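Local structure of Nrps/pks (Streptomyces albus, 4OPE) at residues M83-V86 with E87-I91; E95-F98 with L99-W103; S75-P78 with M79-R82. The protein probably serves as a ketosynthase of the AT-less polyketide assembly line for oxazolomycin, extending an acyl chain by decarboxylative Claisen condensation. One frame throughout, in Å; residues are numbered along the deposited sequence. Where two conformers were deposited one is given.

Contact 1: residues M83-V86 with E87-I91; sequences MSQV and EAEHI
Glu-87 offers its backbone N to the hydroxyl of Ser-84, and the N to OG distance of 3.0 Å identifies a capping bond at the start of helix 85-90. Ser-84 OG stands between its own N and carbonyl carbon (chi1 59°), the rotation that turns the hydroxyl back to the first turn. The Glu-87 chain is extended beyond CG and brings OE1 within 4.1 Å of Met-83 CB; OE2 makes a weak, long ion pair with Arg-158.

One residue on, Ala-88 N donates to Ser-84 O at 3.1 Å, while its methyl group lies on the same flank as the selenium of Met-83 (selenomethionine), with SE to Ala-88 CB at 4.3 Å.

Glu-89 is tied to Gln-85 twice. Its N reaches Gln-85 O at 3.1 Å, and Gln-85 NE2 donates to Glu-89 OE1 at 3.3 Å. The latter bond lies in the amide plane but meets the oxygen from above the carboxylate, the two flat groups being 85° apart. NE2 is also hydrogen-bonded to Arg-574 O, giving the amide a second hold.

His-90 directs ring atom ND1 at Val-86 O, 2.9 Å away and nearly straight at 173°. The carbonyl oxygen lies in the imidazole plane, whereas the donor stands above the carbonyl plane; the weak bond from His-90 N to the same oxygen makes it doubly held. This bond requires hydrogen on ND1.

Ile-91 ends the segment with CD1 4.1 Å from Met-83 SE, so the selenium packs against both Ile-91 and Ala-88. A side-chain cap at Ser-84 followed by i to i+4 backbone and side-chain bonds is the classic N-capped short alpha-helix, here 85-90 of the ketosynthase fold.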
HETATM    1  N   MSE A  83      -1.509  14.182 -21.135  1.00 49.37           N
HETATM    2  CA  MSE A  83      -1.049  15.049 -20.081  1.00 49.36           C
HETATM    3  C   MSE A  83      -0.109  16.015 -20.738  1.00 48.66           C
HETATM    4  O   MSE A  83       0.475  15.756 -21.773  1.00 48.64           O
HETATM    5  CB  MSE A  83      -0.555  14.185 -18.907  1.00 50.60           C
HETATM    6  CG  MSE A  83       0.963  14.128 -18.732  1.00 54.60           C
HETATM    7 SE   MSE A  83       1.618  13.052 -17.174  0.68 58.89          SE
HETATM    8  CE  MSE A  83       0.215  11.692 -17.085  1.00 49.09           C
ATOM      9  N   SER A  84      -0.018  17.186 -20.147  1.00 52.21           N
ATOM     10  CA  SER A  84       0.887  18.220 -20.601  1.00 49.75           C
ATOM     11  C   SER A  84       2.323  17.844 -20.315  1.00 48.28           C
ATOM     12  O   SER A  84       2.616  17.130 -19.346  1.00 44.68           O
ATOM     13  CB  SER A  84       0.582  19.509 -19.858  1.00 48.99           C
ATOM     14  OG  SER A  84       0.728  19.301 -18.473  1.00 51.63           O
ATOM     15  N   GLN A  85       3.206  18.364 -21.156  1.00 49.26           N
ATOM     16  CA  GLN A  85       4.645  18.290 -20.941  1.00 51.54           C
ATOM     17  C   GLN A  85       5.042  18.795 -19.541  1.00 50.32           C
ATOM     18  O   GLN A  85       5.883  18.204 -18.879  1.00 49.06           O
ATOM     19  CB  GLN A  85       5.356  19.111 -22.021  1.00 53.17           C
ATOM     20  CG  GLN A  85       6.811  19.439 -21.735  1.00 55.42           C
ATOM     21  CD  GLN A  85       7.677  18.208 -21.741  1.00 57.66           C
ATOM     22  OE1 GLN A  85       7.383  17.243 -22.444  1.00 58.45           O
ATOM     23  NE2 GLN A  85       8.758  18.231 -20.963  1.00 58.96           N
ATOM     24  N   VAL A  86       4.435  19.893 -19.118  1.00 51.70           N
ATOM     25  CA  VAL A  86       4.793  20.523 -17.864  1.00 52.83           C
ATOM     26  C   VAL A  86       4.367  19.631 -16.717  1.00 50.36           C
ATOM     27  O   VAL A  86       5.151  19.404 -15.794  1.00 48.56           O
ATOM     28  CB  VAL A  86       4.277  22.016 -17.750  1.00 56.22           C
ATOM     29  CG1 VAL A  86       3.700  22.377 -16.375  1.00 56.07           C
ATOM     30  CG2 VAL A  86       5.427  22.980 -18.058  1.00 58.91           C
ATOM     31  N   GLU A  87       3.149  19.119 -16.763  1.00 48.45           N
ATOM     32  CA  GLU A  87       2.737  18.205 -15.724  1.00 49.37           C
ATOM     33  C   GLU A  87       3.743  17.036 -15.628  1.00 46.92           C
ATOM     34  O   GLU A  87       4.142  16.657 -14.537  1.00 47.05           O
ATOM     35  CB  GLU A  87       1.310  17.694 -15.947  1.00 52.48           C
ATOM     36  CG  GLU A  87       0.920  16.608 -14.946  1.00 58.69           C
ATOM     37  CD  GLU A  87      -0.591  16.447 -14.727  1.00 66.32           C
ATOM     38  OE1 GLU A  87      -1.400  16.590 -15.696  1.00 72.36           O
ATOM     39  OE2 GLU A  87      -0.961  16.149 -13.559  1.00 63.84           O
ATOM     40  N   ALA A  88       4.166  16.486 -16.758  1.00 44.69           N
ATOM     41  CA  ALA A  88       5.065  15.337 -16.750  1.00 44.49           C
ATOM     42  C   ALA A  88       6.376  15.616 -16.026  1.00 45.39           C
ATOM     43  O   ALA A  88       6.829  14.779 -15.229  1.00 44.75           O
ATOM     44  CB  ALA A  88       5.353  14.843 -18.169  1.00 43.27           C
ATOM     45  N   GLU A  89       6.980  16.771 -16.303  1.00 47.17           N
ATOM     46  CA  GLU A  89       8.206  17.168 -15.632  1.00 50.82           C
ATOM     47  C   GLU A  89       8.060  17.180 -14.106  1.00 45.61           C
ATOM     48  O   GLU A  89       9.056  17.035 -13.403  1.00 42.15           O
ATOM     49  CB  GLU A  89       8.620  18.578 -16.034  1.00 58.83           C
ATOM     50  CG  GLU A  89       9.099  18.765 -17.448  1.00 65.73           C
ATOM     51  CD  GLU A  89       9.341  20.232 -17.794  1.00 75.22           C
ATOM     52  OE1 GLU A  89       9.945  20.479 -18.867  1.00 79.84           O
ATOM     53  OE2 GLU A  89       8.931  21.135 -17.009  1.00 79.51           O
ATOM     54  N   HIS A  90       6.836  17.388 -13.623  1.00 42.68           N
ATOM     55  CA  HIS A  90       6.591  17.640 -12.204  1.00 46.10           C
ATOM     56  C   HIS A  90       6.164  16.374 -11.454  1.00 45.44           C
ATOM     57  O   HIS A  90       6.042  16.414 -10.225  1.00 46.91           O
ATOM     58  CB  HIS A  90       5.577  18.810 -11.987  1.00 46.64           C
ATOM     59  CG  HIS A  90       6.172  20.167 -12.206  1.00 51.15           C
ATOM     60  ND1 HIS A  90       6.231  20.765 -13.448  1.00 54.75           N
ATOM     61  CD2 HIS A  90       6.776  21.026 -11.352  1.00 55.01           C
ATOM     62  CE1 HIS A  90       6.842  21.931 -13.353  1.00 55.66           C
ATOM     63  NE2 HIS A  90       7.183  22.115 -12.091  1.00 57.88           N
ATOM     64  N   ILE A  91       5.937  15.262 -12.162  1.00 44.41           N
ATOM     65  CA  ILE A  91       5.728  14.006 -11.471  1.00 45.26           C
ATOM     66  C   ILE A  91       6.877  13.028 -11.661  1.00 43.25           C
ATOM     67  O   ILE A  91       7.603  13.070 -12.650  1.00 37.95           O
ATOM     68  CB  ILE A  91       4.408  13.339 -11.833  1.00 47.43           C
ATOM     69  CG1 ILE A  91       4.538  12.645 -13.163  1.00 50.51           C
ATOM     70  CG2 ILE A  91       3.311  14.383 -11.842  1.00 48.94           C
ATOM     71  CD1 ILE A  91       3.280  11.941 -13.612  1.00 54.64           C
TER

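Contact 2: residues E95-F98 with L99-W103; sequences ERIF and LQTVW
Val-102 lays its CG2 methyl over one face of the Phe-98 ring, 4.0 Å from the centroid and 18° off the normal, which satisfies the geometry of a CH-pi contact. The methyl is offset toward the rim, nearest CE2 at 3.9 Å. Phe-98 CG runs anti to the backbone N (chi1 -166°), a setting that brings the ring alongside the next turn, where Val-102 projects one branch onto it.

The backbone fixes this spacing: Val-102 N donates to Phe-98 O at 2.9 Å. One residue earlier, Thr-101 N reaches Ile-97 O at 2.9 Å, in the carbonyl plane. Thr-101 OG1 also comes within 3.0 Å of Ile-97 O, but its hydrogen bond with Ser-243 OG leaves the sharing of the proton unsettled. Toward the start of the segment the bonds lengthen, and those from Leu-99 N to Glu-95 O and from Gln-100 N to Arg-96 O are both weak.

Beyond this shell, Val-155 and Val-159 of helix 152-163 and Ser-243 of strand 242-250 touch Phe-98, and Phe-163 meets Val-102. An alanine in place of Phe-98 would strip the aromatic face from under Val-102 CG2 and is likely to open a gap between this helix and helix 152-163. The charged side chains have partners of their own: Glu-95 OE2 is held by a salt bridge to Arg-158 and a hydrogen bond from Ser-154, and Arg-96 NH2 is hydrogen-bonded to Ile-91 O.

The chemistry is thus divided. Within residues 95-103, Phe-98 and Val-102 give the helix an apolar side toward helix 152-163, while Glu-95, Arg-96 and the Thr-101 hydroxyl have polar partners, which would probably lower the cost of burying them.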
ATOM      1  N   GLU A  95       5.879   7.073 -11.708  1.00 39.30           N
ATOM      2  CA  GLU A  95       4.504   7.154 -12.226  1.00 41.10           C
ATOM      3  C   GLU A  95       4.464   7.042 -13.757  1.00 39.45           C
ATOM      4  O   GLU A  95       3.672   6.350 -14.327  1.00 37.23           O
ATOM      5  CB  GLU A  95       3.881   8.471 -11.789  1.00 43.26           C
ATOM      6  CG  GLU A  95       2.399   8.622 -12.090  1.00 48.47           C
ATOM      7  CD  GLU A  95       1.745   9.809 -11.359  1.00 52.91           C
ATOM      8  OE1 GLU A  95       2.430  10.635 -10.714  1.00 53.57           O
ATOM      9  OE2 GLU A  95       0.515   9.933 -11.439  1.00 60.34           O
ATOM     10  N   ARG A  96       5.394   7.674 -14.418  1.00 38.84           N
ATOM     11  CA  ARG A  96       5.378   7.683 -15.853  1.00 39.69           C
ATOM     12  C   ARG A  96       5.759   6.348 -16.456  1.00 38.50           C
ATOM     13  O   ARG A  96       5.150   5.868 -17.406  1.00 35.98           O
ATOM     14  CB  ARG A  96       6.356   8.723 -16.333  1.00 42.06           C
ATOM     15  CG  ARG A  96       6.131  10.113 -15.717  1.00 43.55           C
ATOM     16  CD  ARG A  96       7.078  11.101 -16.346  1.00 42.02           C
ATOM     17  NE  ARG A  96       7.860  11.826 -15.367  1.00 39.20           N
ATOM     18  CZ  ARG A  96       9.132  12.136 -15.516  1.00 37.79           C
ATOM     19  NH1 ARG A  96       9.840  11.726 -16.567  1.00 39.39           N
ATOM     20  NH2 ARG A  96       9.708  12.847 -14.587  1.00 38.79           N
ATOM     21  N   ILE A  97       6.800   5.757 -15.904  1.00 38.82           N
ATOM     22  CA  ILE A  97       7.314   4.511 -16.418  1.00 36.73           C
ATOM     23  C   ILE A  97       6.336   3.386 -16.185  1.00 34.99           C
ATOM     24  O   ILE A  97       6.145   2.517 -17.044  1.00 35.89           O
ATOM     25  CB  ILE A  97       8.665   4.221 -15.786  1.00 37.91           C
ATOM     26  CG1 ILE A  97       9.667   5.198 -16.401  1.00 39.59           C
ATOM     27  CG2 ILE A  97       9.064   2.770 -16.016  1.00 38.41           C
ATOM     28  CD1 ILE A  97      11.071   5.047 -15.877  1.00 41.84           C
ATOM     29  N   PHE A  98       5.710   3.388 -15.027  1.00 31.74           N
ATOM     30  CA  PHE A  98       4.737   2.372 -14.759  1.00 31.67           C
ATOM     31  C   PHE A  98       3.535   2.416 -15.736  1.00 31.61           C
ATOM     32  O   PHE A  98       2.951   1.389 -16.065  1.00 29.25           O
ATOM     33  CB  PHE A  98       4.274   2.468 -13.320  1.00 31.99           C
ATOM     34  CG  PHE A  98       3.540   1.277 -12.855  1.00 31.96           C
ATOM     35  CD1 PHE A  98       4.150   0.042 -12.824  1.00 32.80           C
ATOM     36  CD2 PHE A  98       2.257   1.369 -12.464  1.00 33.80           C
ATOM     37  CE1 PHE A  98       3.470  -1.094 -12.404  1.00 32.87           C
ATOM     38  CE2 PHE A  98       1.567   0.231 -12.038  1.00 34.88           C
ATOM     39  CZ  PHE A  98       2.179  -0.999 -12.016  1.00 32.71           C
ATOM     40  N   LEU A  99       3.193   3.595 -16.217  1.00 30.96           N
ATOM     41  CA  LEU A  99       2.147   3.693 -17.202  1.00 31.83           C
ATOM     42  C   LEU A  99       2.538   2.977 -18.484  1.00 32.12           C
ATOM     43  O   LEU A  99       1.763   2.182 -19.046  1.00 32.16           O
ATOM     44  CB  LEU A  99       1.864   5.133 -17.528  1.00 33.70           C
ATOM     45  CG  LEU A  99       0.810   5.827 -16.714  1.00 36.18           C
ATOM     46  CD1 LEU A  99       0.951   7.296 -17.031  1.00 38.37           C
ATOM     47  CD2 LEU A  99      -0.589   5.343 -17.057  1.00 36.83           C
ATOM     48  N   GLN A 100       3.754   3.221 -18.945  1.00 31.95           N
ATOM     49  CA  GLN A 100       4.216   2.509 -20.126  1.00 32.60           C
ATOM     50  C   GLN A 100       4.309   0.998 -19.871  1.00 31.61           C
ATOM     51  O   GLN A 100       3.933   0.207 -20.733  1.00 31.87           O
ATOM     52  CB  GLN A 100       5.510   3.105 -20.649  1.00 33.85           C
ATOM     53  CG  GLN A 100       5.351   4.608 -20.987  1.00 37.08           C
ATOM     54  CD  GLN A 100       6.661   5.260 -21.458  1.00 39.49           C
ATOM     55  OE1 GLN A 100       7.711   4.820 -21.095  1.00 39.28           O
ATOM     56  NE2 GLN A 100       6.581   6.333 -22.221  1.00 42.46           N
ATOM     57  N   THR A 101       4.753   0.603 -18.680  1.00 29.92           N
ATOM     58  CA  THR A 101       4.822  -0.798 -18.324  1.00 29.19           C
ATOM     59  C   THR A 101       3.460  -1.441 -18.400  1.00 29.01           C
ATOM     60  O   THR A 101       3.289  -2.497 -18.992  1.00 30.13           O
ATOM     61  CB  THR A 101       5.387  -0.938 -16.912  1.00 30.38           C
ATOM     62  OG1 THR A 101       6.736  -0.451 -16.918  1.00 32.32           O
ATOM     63  CG2 THR A 101       5.333  -2.371 -16.418  1.00 29.19           C
ATOM     64  N   VAL A 102       2.447  -0.795 -17.869  1.00 29.36           N
ATOM     65  CA  VAL A 102       1.118  -1.410 -17.933  1.00 29.43           C
ATOM     66  C   VAL A 102       0.641  -1.549 -19.358  1.00 29.20           C
ATOM     67  O   VAL A 102       0.071  -2.580 -19.737  1.00 29.87           O
ATOM     68  CB  VAL A 102       0.094  -0.689 -17.067  1.00 28.89           C
ATOM     69  CG1 VAL A 102      -1.272  -1.325 -17.227  1.00 28.98           C
ATOM     70  CG2 VAL A 102       0.541  -0.797 -15.617  1.00 28.05           C
ATOM     71  N   TRP A 103       0.902  -0.532 -20.162  1.00 29.47           N
ATOM     72  CA  TRP A 103       0.579  -0.619 -21.586  1.00 29.23           C
ATOM     73  C   TRP A 103       1.248  -1.859 -22.184  1.00 29.58           C
ATOM     74  O   TRP A 103       0.588  -2.653 -22.880  1.00 29.50           O
ATOM     75  CB  TRP A 103       1.030   0.615 -22.374  1.00 30.43           C
ATOM     76  CG  TRP A 103       0.518   0.548 -23.771  1.00 31.76           C
ATOM     77  CD1 TRP A 103       1.139   0.013 -24.865  1.00 31.11           C
ATOM     78  CD2 TRP A 103      -0.769   0.997 -24.219  1.00 32.82           C
ATOM     79  NE1 TRP A 103       0.321   0.110 -25.982  1.00 30.39           N
ATOM     80  CE2 TRP A 103      -0.861   0.694 -25.612  1.00 31.67           C
ATOM     81  CE3 TRP A 103      -1.849   1.621 -23.586  1.00 31.74           C
ATOM     82  CZ2 TRP A 103      -1.998   0.980 -26.362  1.00 31.69           C
ATOM     83  CZ3 TRP A 103      -2.983   1.923 -24.341  1.00 32.47           C
ATOM     84  CH2 TRP A 103      -3.045   1.606 -25.711  1.00 32.79           C
TER

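Contact 3: residues S75-P78 with M79-R82; sequences SFDP and MFFR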
ATOM      1  N   SER A  75      12.567   9.898 -20.102  1.00 44.22           N
ATOM      2  CA  SER A  75      11.700   9.817 -21.267  1.00 45.98           C
ATOM      3  C   SER A  75      10.295   9.354 -21.004  1.00 41.10           C
ATOM      4  O   SER A  75      10.053   8.408 -20.287  1.00 37.93           O
ATOM      5  CB  SER A  75      12.320   8.922 -22.329  1.00 48.02           C
ATOM      6  OG  SER A  75      13.436   9.616 -22.843  1.00 51.70           O
ATOM      7  N   PHE A  76       9.384  10.072 -21.628  1.00 41.78           N
ATOM      8  CA  PHE A  76       7.981   9.846 -21.506  1.00 41.66           C
ATOM      9  C   PHE A  76       7.295  10.323 -22.797  1.00 43.35           C
ATOM     10  O   PHE A  76       7.873  11.141 -23.547  1.00 41.74           O
ATOM     11  CB  PHE A  76       7.443  10.621 -20.303  1.00 40.19           C
ATOM     12  CG  PHE A  76       6.056  10.233 -19.906  1.00 38.47           C
ATOM     13  CD1 PHE A  76       5.671   8.905 -19.868  1.00 38.01           C
ATOM     14  CD2 PHE A  76       5.139  11.191 -19.616  1.00 39.29           C
ATOM     15  CE1 PHE A  76       4.384   8.545 -19.518  1.00 39.25           C
ATOM     16  CE2 PHE A  76       3.846  10.856 -19.236  1.00 42.03           C
ATOM     17  CZ  PHE A  76       3.469   9.520 -19.163  1.00 40.91           C
ATOM     18  N   ASP A  77       6.095   9.781 -23.035  1.00 41.85           N
ATOM     19  CA  ASP A  77       5.211  10.135 -24.140  1.00 43.50           C
ATOM     20  C   ASP A  77       3.932  10.740 -23.520  1.00 42.53           C
ATOM     21  O   ASP A  77       2.877  10.077 -23.418  1.00 38.02           O
ATOM     22  CB  ASP A  77       4.920   8.874 -24.959  1.00 44.83           C
ATOM     23  CG  ASP A  77       4.189   9.142 -26.255  1.00 47.99           C
ATOM     24  OD1 ASP A  77       3.720  10.280 -26.425  1.00 50.91           O
ATOM     25  OD2 ASP A  77       4.091   8.196 -27.111  1.00 45.80           O
ATOM     26  N   PRO A  78       4.026  12.009 -23.099  1.00 40.84           N
ATOM     27  CA  PRO A  78       2.905  12.647 -22.373  1.00 41.81           C
ATOM     28  C   PRO A  78       1.642  12.792 -23.239  1.00 44.69           C
ATOM     29  O   PRO A  78       0.498  12.699 -22.720  1.00 42.49           O
ATOM     30  CB  PRO A  78       3.442  14.031 -21.995  1.00 40.54           C
ATOM     31  CG  PRO A  78       4.686  14.219 -22.807  1.00 41.38           C
ATOM     32  CD  PRO A  78       5.207  12.877 -23.222  1.00 39.95           C
HETATM   33  N   MSE A  79       1.857  13.023 -24.535  1.00 44.61           N
HETATM   34  CA  MSE A  79       0.750  13.247 -25.456  1.00 47.20           C
HETATM   35  C   MSE A  79      -0.038  11.972 -25.545  1.00 47.10           C
HETATM   36  O   MSE A  79      -1.257  12.010 -25.724  1.00 49.28           O
HETATM   37  CB  MSE A  79       1.185  13.712 -26.844  1.00 48.04           C
HETATM   38  CG  MSE A  79       1.895  15.074 -26.897  1.00 53.74           C
HETATM   39 SE   MSE A  79       0.917  16.603 -26.073  0.57 59.53          SE
HETATM   40  CE  MSE A  79       2.453  17.412 -25.119  1.00 60.74           C
ATOM     41  N   PHE A  80       0.643  10.834 -25.419  1.00 44.76           N
ATOM     42  CA  PHE A  80      -0.005   9.536 -25.557  1.00 43.62           C
ATOM     43  C   PHE A  80      -0.917   9.416 -24.388  1.00 40.63           C
ATOM     44  O   PHE A  80      -2.088   9.055 -24.525  1.00 44.65           O
ATOM     45  CB  PHE A  80       1.019   8.362 -25.610  1.00 42.55           C
ATOM     46  CG  PHE A  80       0.397   7.008 -25.790  1.00 40.75           C
ATOM     47  CD1 PHE A  80      -0.249   6.371 -24.742  1.00 41.15           C
ATOM     48  CD2 PHE A  80       0.470   6.361 -27.001  1.00 42.61           C
ATOM     49  CE1 PHE A  80      -0.818   5.118 -24.896  1.00 41.23           C
ATOM     50  CE2 PHE A  80      -0.089   5.102 -27.172  1.00 43.53           C
ATOM     51  CZ  PHE A  80      -0.741   4.476 -26.115  1.00 42.31           C
ATOM     52  N   PHE A  81      -0.391   9.767 -23.246  1.00 39.98           N
ATOM     53  CA  PHE A  81      -1.161   9.666 -22.009  1.00 41.56           C
ATOM     54  C   PHE A  81      -1.996  10.877 -21.617  1.00 42.97           C
ATOM     55  O   PHE A  81      -2.382  10.959 -20.487  1.00 42.29           O
ATOM     56  CB  PHE A  81      -0.234   9.246 -20.870  1.00 39.80           C
ATOM     57  CG  PHE A  81       0.328   7.878 -21.071  1.00 36.91           C
ATOM     58  CD1 PHE A  81      -0.481   6.758 -20.894  1.00 36.90           C
ATOM     59  CD2 PHE A  81       1.611   7.714 -21.497  1.00 34.39           C
ATOM     60  CE1 PHE A  81       0.020   5.486 -21.103  1.00 35.96           C
ATOM     61  CE2 PHE A  81       2.111   6.461 -21.695  1.00 35.45           C
ATOM     62  CZ  PHE A  81       1.326   5.339 -21.506  1.00 34.29           C
ATOM     63  N   ARG A  82      -2.267  11.785 -22.555  1.00 46.37           N
ATOM     64  CA  ARG A  82      -3.164  12.919 -22.334  0.50 47.67           C
ATOM     65  C   ARG A  82      -2.755  13.779 -21.146  1.00 48.24           C
ATOM     66  O   ARG A  82      -3.546  14.086 -20.254  1.00 48.87           O
ATOM     67  CB  ARG A  82      -4.621  12.447 -22.191  0.50 49.06           C
ATOM     68  CG  ARG A  82      -5.161  11.754 -23.434  0.50 49.92           C
ATOM     69  CD  ARG A  82      -6.689  11.733 -23.456  0.50 51.10           C
ATOM     70  NE  ARG A  82      -7.195  10.856 -24.511  0.50 49.63           N
ATOM     71  CZ  ARG A  82      -7.565  11.280 -25.705  0.50 48.89           C
ATOM     72  NH1 ARG A  82      -7.982  10.418 -26.622  0.50 47.33           N
ATOM     73  NH2 ARG A  82      -7.513  12.576 -25.967  0.50 50.77           N
TER
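Asp-77 O receives two backbone donors of the following turn: Phe-81 N at 3.3 Å, in the carbonyl plane, and Phe-80 N at 3.1 Å, a weak bond. Phe-80 N is further shared with Asp-77 OD1 at 3.3 Å, met from 62° above the carboxylate plane. With CG anti to the backbone N (chi1 -171°), the carboxylate lies against the next side chain, Asp-77 CG lying 3.3 Å from Phe-80 CB, and OD2 accepts from Ala-571 N. These bonds fold residues 77-81 into a turn that overlaps the type I beta turn from Met-79 to Arg-82.

The aromatic evidence is separate. The Phe-76 and Phe-81 planes are near parallel (0°), yet the centroids are 5.4 Å apart and the rings barely overlap; they touch at Phe-76 CZ and Phe-81 CD2, 3.5 Å apart. Phe-80 CD1 stands 3.6 Å above the plane of the Phe-81 ring, over its centre.

Strand 75-76 pairs antiparallel with strand 573-574. From it Phe-76 reaches Leu-99 and Gln-100 of helix 93-108 and Ala-88 of helix 85-90, while Phe-81 meets Phe-162 of helix 152-163 edge-to-face.

The three contacts lie at different depths along one run of chain. Contact 2 is core, its centre about 11 Å from that of the chain; contact 3 is buried at about 20 Å, and contact 1, at about 25 Å, is partly at the surface. Accordingly, capping and polar side-chain bonds dominate contact 1, aromatic packing and a gripped carbonyl contact 3, and hydrocarbon against a ring face contact 2. No two hold the same element: contact 1 spans helix 85-90 and its approach, contact 2 helix 93-108, contact 3 strand 75-76 and the following loop. Phe-76 of contact 3 touches both others, CE2 3.7 Å from Met-83 SE and CE1 3.5 Å from Arg-96 O.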